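Local coordinates for protein convulxin alpha (Crotalus durissus, PDB 1UMR) that activates platelets by binding the collagen receptor glycoprotein VI, acting as the alpha subunit of a snake venom C-type lectin-like toxin, at residues E29-K34 with I125-K130. Sequence-based numbering, arbitrary orientation.
Sequences EWFCTK and IPFVCK
The disulfide between Cys32 and Cys129 ties the first helix of the C-type lectin-like domain, 25-35, to the last strand, 125-131, and two phenylalanines extend the junction beside it. Cys32 SG and Cys129 SG are bonded at 2.1 Å with a C-S-S-C torsion of -80°. Each SG stands anti to its own carbonyl carbon, and the two half-cystines meet end to end between helix and strand. The CA atoms of Cys32 and Cys129 are the nearest pair across the two segments, at 5.4 Å, whereas the axes of the two segments come no closer than 8.3 Å.

One helix position earlier and two strand positions earlier, Phe31 and Phe127 also point between the two segments. Phe31 CG is anti to its backbone N (chi1 180°), which carries CD1 to 3.5 Å from Phe127 CZ. The rings are steeply inclined, planes at 74°, with Phe31 CD1 arriving at the rim of Phe127. Cys32 SG touches the same ring obliquely, 3.9 Å from Phe127 CD2, a sulfur-aromatic contact.

Phe19 of strand 14-20 packs edge-to-face with Phe31, while Leu41 of strand 40-41 touches both Cys32 and Phe127; Phe19 and Leu41 come from the strands that flank 125-131 in the four-stranded sheet. Helix against terminal strand, pinned by the long-range disulfide, is the hallmark of the C-type lectin fold that snaclecs share.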
# COMPACT_ATOMS: atom_id res chain seq x y z
N GLU A 29 7.88 53.69 -3.21
CA GLU A 29 8.01 52.83 -4.37
C GLU A 29 8.01 53.69 -5.67
O GLU A 29 8.77 53.42 -6.63
CB GLU A 29 6.92 51.83 -4.38
CG GLU A 29 6.62 51.36 -5.77
CD GLU A 29 7.64 50.26 -6.14
OE1 GLU A 29 7.72 49.76 -7.27
OE2 GLU A 29 8.37 49.85 -5.26
N TRP A 30 7.24 54.78 -5.71
CA TRP A 30 7.28 55.57 -6.95
C TRP A 30 8.62 56.33 -7.05
O TRP A 30 9.32 56.34 -8.10
CB TRP A 30 6.18 56.57 -6.92
CG TRP A 30 5.91 57.45 -8.16
CD1 TRP A 30 6.27 57.24 -9.52
CD2 TRP A 30 5.26 58.73 -8.11
NE1 TRP A 30 5.82 58.32 -10.27
CE2 TRP A 30 5.17 59.21 -9.44
CE3 TRP A 30 4.61 59.44 -7.08
CZ2 TRP A 30 4.48 60.40 -9.75
CZ3 TRP A 30 3.99 60.66 -7.39
CH2 TRP A 30 3.92 61.11 -8.72
N PHE A 31 8.99 56.96 -5.96
CA PHE A 31 10.32 57.54 -5.96
C PHE A 31 11.40 56.49 -6.47
O PHE A 31 12.25 56.83 -7.34
CB PHE A 31 10.63 58.07 -4.56
CG PHE A 31 12.02 58.69 -4.45
CD1 PHE A 31 13.13 57.89 -4.12
CD2 PHE A 31 12.22 60.08 -4.73
CE1 PHE A 31 14.46 58.45 -4.06
CE2 PHE A 31 13.54 60.62 -4.75
CZ PHE A 31 14.67 59.80 -4.37
N CYS A 32 11.41 55.25 -5.94
CA CYS A 32 12.46 54.28 -6.38
C CYS A 32 12.43 54.19 -7.91
O CYS A 32 13.43 54.24 -8.58
CB CYS A 32 12.29 52.89 -5.77
SG CYS A 32 12.74 52.97 -4.06
N THR A 33 11.23 54.17 -8.46
CA THR A 33 11.02 53.84 -9.83
C THR A 33 11.68 54.92 -10.73
O THR A 33 12.10 54.67 -11.90
CB THR A 33 9.44 53.78 -9.86
OG1 THR A 33 8.89 52.43 -10.10
CG2 THR A 33 8.80 54.78 -10.72
N LYS A 34 11.77 56.14 -10.18
CA LYS A 34 12.22 57.28 -10.92
C LYS A 34 13.78 57.27 -10.93
O LYS A 34 14.34 57.95 -11.73
CB LYS A 34 11.75 58.62 -10.32
CG LYS A 34 10.17 58.83 -10.28
CD LYS A 34 9.87 60.13 -9.48
CE LYS A 34 8.40 60.60 -9.60
NZ LYS A 34 8.15 61.62 -8.55
N ILE A 125 8.30 56.75 6.32
CA ILE A 125 9.60 56.35 6.78
C ILE A 125 10.66 56.33 5.63
O ILE A 125 10.32 56.48 4.44
CB ILE A 125 9.56 55.02 7.51
CG1 ILE A 125 8.79 53.99 6.67
CG2 ILE A 125 8.87 55.15 8.88
CD1 ILE A 125 8.93 52.57 7.20
N PRO A 126 11.94 56.22 6.03
CA PRO A 126 13.00 56.00 5.06
C PRO A 126 12.72 54.64 4.39
O PRO A 126 11.81 53.91 4.85
CB PRO A 126 14.31 56.02 5.88
CG PRO A 126 13.87 55.89 7.33
CD PRO A 126 12.45 56.30 7.41
N PHE A 127 13.46 54.35 3.32
CA PHE A 127 13.18 53.21 2.50
C PHE A 127 14.43 52.87 1.71
O PHE A 127 15.34 53.77 1.56
CB PHE A 127 12.04 53.56 1.59
CG PHE A 127 12.28 54.74 0.78
CD1 PHE A 127 11.95 55.98 1.24
CD2 PHE A 127 12.83 54.64 -0.50
CE1 PHE A 127 12.14 57.14 0.47
CE2 PHE A 127 12.98 55.80 -1.27
CZ PHE A 127 12.63 57.08 -0.74
N VAL A 128 14.50 51.61 1.24
CA VAL A 128 15.60 51.15 0.42
C VAL A 128 15.17 50.93 -1.00
O VAL A 128 14.12 50.37 -1.20
CB VAL A 128 16.23 49.85 1.02
CG1 VAL A 128 17.41 49.25 0.15
CG2 VAL A 128 16.75 50.17 2.37
N CYS A 129 15.96 51.44 -1.97
CA CYS A 129 15.72 51.20 -3.40
C CYS A 129 16.63 50.08 -3.99
O CYS A 129 17.75 49.84 -3.50
CB CYS A 129 15.93 52.45 -4.21
SG CYS A 129 14.66 53.70 -3.89
N LYS A 130 16.14 49.36 -4.98
CA LYS A 130 16.91 48.30 -5.65
C LYS A 130 16.67 48.30 -7.14
O LYS A 130 15.58 48.60 -7.62
CB LYS A 130 16.72 46.92 -5.02
CG LYS A 130 17.09 45.67 -5.92
CD LYS A 130 16.59 44.38 -5.21
CE LYS A 130 16.83 43.06 -6.02
NZ LYS A 130 16.58 41.83 -5.22